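Local coordinates for protein putative Xylose isomerase (Rhodospirillum rubrum, PDB 3QXB) that is a putative metal-dependent sugar isomerase of the xylose isomerase-like TIM-barrel family, binding iron and manganese ions, at residues A[157-168]-A[199-208]. Sequence-based numbering, arbitrary orientation. Where two conformers were deposited one is given.
Sequences RDMWIELAAYAK and DLDGRTEIPV
The chains run closest at Ile161 and Thr204 (CA atoms 5.4 Å apart) and at Ala165 and Glu205 (CA atoms 5.3 Å apart), as the loop leaving helix 190-200 passes beside helix 146-170 before entering barrel strand 208-213. The methyl Ala164 CB lies 3.8 Å from Thr204 CB and also meets Ile206 CG1 and Val208 CG2. Ile206 has CG1 between its backbone N and carbonyl carbon (chi1 55°), which carries CD1 to 3.5 Å from Ala167 CB while CG2 rests on Lys168 CB. Thr204 OG1 donates to Ile206 O, bracing the loop from within. Toward the surface, Ile161 CD1 sits over the centre of the Arg203 guanidinium face, 3.2 Å from CZ. Water 1, at that group's edge, accepts from Arg203 NH2 and donates to Asp158 OD1, bridging two groups whose direct ion pair is long (3.7 Å between these atoms). In one of two conformers of Arg157, NH1 comes 2.8 Å from Asp199 OD2, a salt bridge whose hydrogen bond is weak (124°); OD2 is held chiefly by Tyr153 OH. Two more waters span the gap, one from Ile161 O to Glu205 N, the other from Ala165 O to Glu205 OE1. Trp160, beside Val208 CG1, reaches inward to Val177 of adjacent barrel strand 174-177. Apolar side chains thus fill the strand side of this TIM-barrel helix-loop seam, while waters and the Asp158-Arg203 pair line its solvent side, without a direct backbone-to-backbone bond.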
loop_
_atom_site.group_PDB
_atom_site.type_symbol
_atom_site.label_atom_id
_atom_site.label_comp_id
_atom_site.label_asym_id
_atom_site.label_seq_id
_atom_site.Cartn_x
_atom_site.Cartn_y
_atom_site.Cartn_z
ATOM N N ARG A 157 -19.927 -12.116 -6.823
ATOM C CA ARG A 157 -19.951 -13.588 -6.893
ATOM C C ARG A 157 -19.972 -14.085 -8.346
ATOM O O ARG A 157 -19.217 -14.983 -8.712
ATOM C CB ARG A 157 -21.151 -14.140 -6.078
ATOM C CG ARG A 157 -21.863 -15.370 -6.656
ATOM C CD ARG A 157 -23.000 -15.841 -5.732
ATOM N NE ARG A 157 -24.218 -15.027 -5.828
ATOM C CZ ARG A 157 -25.081 -14.833 -4.838
ATOM N NH1 ARG A 157 -24.867 -15.374 -3.661
ATOM N NH2 ARG A 157 -26.150 -14.063 -5.014
ATOM N N ASP A 158 -20.805 -13.471 -9.179
ATOM C CA ASP A 158 -20.858 -13.819 -10.582
ATOM C C ASP A 158 -19.503 -13.511 -11.238
ATOM O O ASP A 158 -19.035 -14.271 -12.048
ATOM C CB ASP A 158 -21.997 -13.090 -11.313
ATOM C CG ASP A 158 -23.381 -13.607 -10.919
ATOM O OD1 ASP A 158 -23.480 -14.732 -10.338
ATOM O OD2 ASP A 158 -24.369 -12.873 -11.179
HETATM N N MSE A 159 -18.861 -12.427 -10.848
HETATM C CA MSE A 159 -17.525 -12.125 -11.377
HETATM C C MSE A 159 -16.510 -13.225 -11.068
HETATM O O MSE A 159 -15.684 -13.564 -11.924
HETATM C CB MSE A 159 -17.022 -10.809 -10.849
HETATM C CG MSE A 159 -17.715 -9.623 -11.503
HETATM SE SE MSE A 159 -17.066 -7.954 -10.905
HETATM C CE MSE A 159 -18.001 -6.884 -12.102
ATOM N N TRP A 160 -16.528 -13.746 -9.835
ATOM C CA TRP A 160 -15.528 -14.719 -9.430
ATOM C C TRP A 160 -15.748 -16.034 -10.149
ATOM O O TRP A 160 -14.794 -16.761 -10.414
ATOM C CB TRP A 160 -15.481 -14.928 -7.905
ATOM C CG TRP A 160 -14.576 -13.903 -7.233
ATOM C CD1 TRP A 160 -14.814 -12.584 -7.096
ATOM C CD2 TRP A 160 -13.289 -14.141 -6.660
ATOM N NE1 TRP A 160 -13.759 -11.966 -6.467
ATOM C CE2 TRP A 160 -12.799 -12.896 -6.204
ATOM C CE3 TRP A 160 -12.484 -15.271 -6.512
ATOM C CZ2 TRP A 160 -11.575 -12.769 -5.562
ATOM C CZ3 TRP A 160 -11.265 -15.137 -5.894
ATOM C CH2 TRP A 160 -10.817 -13.891 -5.433
ATOM N N ILE A 161 -17.001 -16.339 -10.454
ATOM C CA ILE A 161 -17.318 -17.496 -11.270
ATOM C C ILE A 161 -16.674 -17.413 -12.632
ATOM O O ILE A 161 -16.011 -18.350 -13.057
ATOM C CB ILE A 161 -18.860 -17.708 -11.359
ATOM C CG1 ILE A 161 -19.358 -18.114 -9.963
ATOM C CG2 ILE A 161 -19.213 -18.690 -12.466
ATOM C CD1 ILE A 161 -20.866 -17.999 -9.790
ATOM N N GLU A 162 -16.867 -16.291 -13.307
ATOM C CA GLU A 162 -16.252 -16.050 -14.614
ATOM C C GLU A 162 -14.703 -16.099 -14.572
ATOM O O GLU A 162 -14.054 -16.610 -15.487
ATOM C CB GLU A 162 -16.671 -14.670 -15.107
ATOM C CG GLU A 162 -16.755 -14.567 -16.590
ATOM C CD GLU A 162 -17.346 -13.253 -17.119
ATOM O OE1 GLU A 162 -18.008 -12.480 -16.404
ATOM O OE2 GLU A 162 -17.149 -13.014 -18.314
ATOM N N LEU A 163 -14.154 -15.501 -13.519
ATOM C CA LEU A 163 -12.715 -15.458 -13.312
ATOM C C LEU A 163 -12.151 -16.860 -13.003
ATOM O O LEU A 163 -11.064 -17.175 -13.447
ATOM C CB LEU A 163 -12.349 -14.463 -12.226
ATOM C CG LEU A 163 -12.429 -12.991 -12.632
ATOM C CD1 LEU A 163 -12.403 -12.122 -11.359
ATOM C CD2 LEU A 163 -11.310 -12.661 -13.568
ATOM N N ALA A 164 -12.886 -17.697 -12.276
ATOM C CA ALA A 164 -12.455 -19.089 -12.079
ATOM C C ALA A 164 -12.437 -19.842 -13.433
ATOM O O ALA A 164 -11.513 -20.597 -13.699
ATOM C CB ALA A 164 -13.342 -19.810 -11.010
ATOM N N ALA A 165 -13.402 -19.579 -14.314
ATOM C CA ALA A 165 -13.411 -20.167 -15.664
ATOM C C ALA A 165 -12.197 -19.713 -16.475
ATOM O O ALA A 165 -11.541 -20.521 -17.142
ATOM C CB ALA A 165 -14.714 -19.806 -16.425
ATOM N N TYR A 166 -11.903 -18.414 -16.397
ATOM C CA TYR A 166 -10.701 -17.893 -17.054
ATOM C C TYR A 166 -9.408 -18.512 -16.495
ATOM O O TYR A 166 -8.522 -18.890 -17.255
ATOM C CB TYR A 166 -10.678 -16.370 -16.992
ATOM C CG TYR A 166 -9.511 -15.766 -17.735
ATOM C CD1 TYR A 166 -9.429 -15.856 -19.112
ATOM C CD2 TYR A 166 -8.518 -15.079 -17.063
ATOM C CE1 TYR A 166 -8.391 -15.312 -19.786
ATOM C CE2 TYR A 166 -7.485 -14.522 -17.731
ATOM C CZ TYR A 166 -7.413 -14.622 -19.093
ATOM O OH TYR A 166 -6.347 -14.052 -19.798
ATOM N N ALA A 167 -9.292 -18.621 -15.175
ATOM C CA ALA A 167 -8.113 -19.165 -14.539
ATOM C C ALA A 167 -7.930 -20.600 -15.030
ATOM O O ALA A 167 -6.828 -20.967 -15.414
ATOM C CB ALA A 167 -8.226 -19.138 -12.996
ATOM N N LYS A 168 -9.010 -21.388 -15.059
ATOM C CA LYS A 168 -8.885 -22.765 -15.542
ATOM C C LYS A 168 -8.348 -22.788 -16.976
ATOM O O LYS A 168 -7.480 -23.558 -17.285
ATOM C CB LYS A 168 -10.203 -23.538 -15.501
ATOM C CG LYS A 168 -9.910 -25.090 -15.805
ATOM C CD LYS A 168 -11.138 -25.909 -15.990
ATOM C CE LYS A 168 -11.779 -25.696 -17.373
ATOM N NZ LYS A 168 -11.421 -26.752 -18.419
ATOM N N ASP A 199 -21.837 -20.650 -1.519
ATOM C CA ASP A 199 -22.384 -20.038 -2.710
ATOM C C ASP A 199 -21.593 -20.464 -3.938
ATOM O O ASP A 199 -22.170 -20.752 -4.972
ATOM C CB ASP A 199 -22.316 -18.479 -2.609
ATOM C CG ASP A 199 -23.470 -17.877 -1.828
ATOM O OD1 ASP A 199 -24.390 -18.627 -1.398
ATOM O OD2 ASP A 199 -23.432 -16.629 -1.605
ATOM N N LEU A 200 -20.272 -20.487 -3.821
ATOM C CA LEU A 200 -19.403 -20.798 -4.959
ATOM C C LEU A 200 -19.202 -22.327 -5.193
ATOM O O LEU A 200 -18.920 -22.737 -6.300
ATOM C CB LEU A 200 -18.070 -20.072 -4.846
ATOM C CG LEU A 200 -18.004 -18.522 -4.885
ATOM C CD1 LEU A 200 -16.591 -17.980 -4.654
ATOM C CD2 LEU A 200 -18.556 -18.015 -6.156
ATOM N N ASP A 201 -19.360 -23.158 -4.170
ATOM C CA ASP A 201 -19.090 -24.592 -4.355
ATOM C C ASP A 201 -20.040 -25.189 -5.403
ATOM O O ASP A 201 -21.258 -24.956 -5.378
ATOM C CB ASP A 201 -19.167 -25.401 -3.053
ATOM C CG ASP A 201 -18.571 -26.809 -3.212
ATOM O OD1 ASP A 201 -17.645 -26.980 -4.027
ATOM O OD2 ASP A 201 -19.016 -27.746 -2.530
ATOM N N GLY A 202 -19.455 -25.946 -6.326
ATOM C CA GLY A 202 -20.163 -26.521 -7.458
ATOM C C GLY A 202 -20.438 -25.591 -8.636
ATOM O O GLY A 202 -21.026 -26.004 -9.619
ATOM N N ARG A 203 -20.079 -24.329 -8.524
ATOM C CA ARG A 203 -20.365 -23.336 -9.552
ATOM C C ARG A 203 -19.098 -22.917 -10.292
ATOM O O ARG A 203 -19.191 -22.227 -11.301
ATOM C CB ARG A 203 -20.933 -22.066 -8.910
ATOM C CG ARG A 203 -22.229 -22.194 -8.256
ATOM C CD ARG A 203 -22.779 -20.842 -7.850
ATOM N NE ARG A 203 -23.301 -20.134 -9.006
ATOM C CZ ARG A 203 -23.857 -18.921 -8.979
ATOM N NH1 ARG A 203 -24.012 -18.259 -7.841
ATOM N NH2 ARG A 203 -24.282 -18.381 -10.114
ATOM N N THR A 204 -17.925 -23.296 -9.782
ATOM C CA THR A 204 -16.650 -22.747 -10.303
ATOM C C THR A 204 -15.891 -23.855 -11.028
ATOM O O THR A 204 -15.909 -25.013 -10.610
ATOM C CB THR A 204 -15.809 -22.076 -9.190
ATOM O OG1 THR A 204 -15.517 -23.012 -8.151
ATOM C CG2 THR A 204 -16.524 -20.864 -8.588
ATOM N N GLU A 205 -15.258 -23.508 -12.154
ATOM C CA GLU A 205 -14.583 -24.531 -12.991
ATOM C C GLU A 205 -13.314 -25.072 -12.329
ATOM O O GLU A 205 -12.910 -26.188 -12.584
ATOM C CB GLU A 205 -14.314 -23.968 -14.397
ATOM C CG GLU A 205 -15.615 -23.779 -15.144
ATOM C CD GLU A 205 -15.496 -23.437 -16.598
ATOM O OE1 GLU A 205 -14.429 -23.659 -17.207
ATOM O OE2 GLU A 205 -16.525 -22.966 -17.146
ATOM N N ILE A 206 -12.735 -24.282 -11.436
ATOM C CA ILE A 206 -11.717 -24.726 -10.508
ATOM C C ILE A 206 -12.172 -24.294 -9.093
ATOM O O ILE A 206 -12.967 -23.372 -8.929
ATOM C CB ILE A 206 -10.282 -24.147 -10.855
ATOM C CG1 ILE A 206 -10.332 -22.630 -10.948
ATOM C CG2 ILE A 206 -9.729 -24.803 -12.151
ATOM C CD1 ILE A 206 -8.958 -21.853 -10.908
ATOM N N PRO A 207 -11.657 -24.953 -8.064
ATOM C CA PRO A 207 -12.089 -24.566 -6.725
ATOM C C PRO A 207 -11.668 -23.161 -6.311
ATOM O O PRO A 207 -10.571 -22.704 -6.650
ATOM C CB PRO A 207 -11.405 -25.603 -5.839
ATOM C CG PRO A 207 -10.244 -26.124 -6.715
ATOM C CD PRO A 207 -10.805 -26.156 -8.056
ATOM N N VAL A 208 -12.549 -22.485 -5.593
ATOM C CA VAL A 208 -12.215 -21.224 -4.905
ATOM C C VAL A 208 -12.236 -21.588 -3.434
ATOM O O VAL A 208 -13.204 -22.169 -2.924
ATOM C CB VAL A 208 -13.224 -20.097 -5.258
ATOM C CG1 VAL A 208 -12.958 -18.784 -4.484
ATOM C CG2 VAL A 208 -13.240 -19.863 -6.765
HETATM O O HOH W 1 -25.605 -16.143 -9.324
HETATM O O HOH W 2 -16.225 -20.989 -13.236
HETATM O O HOH W 3 -12.615 -22.364 -18.509
#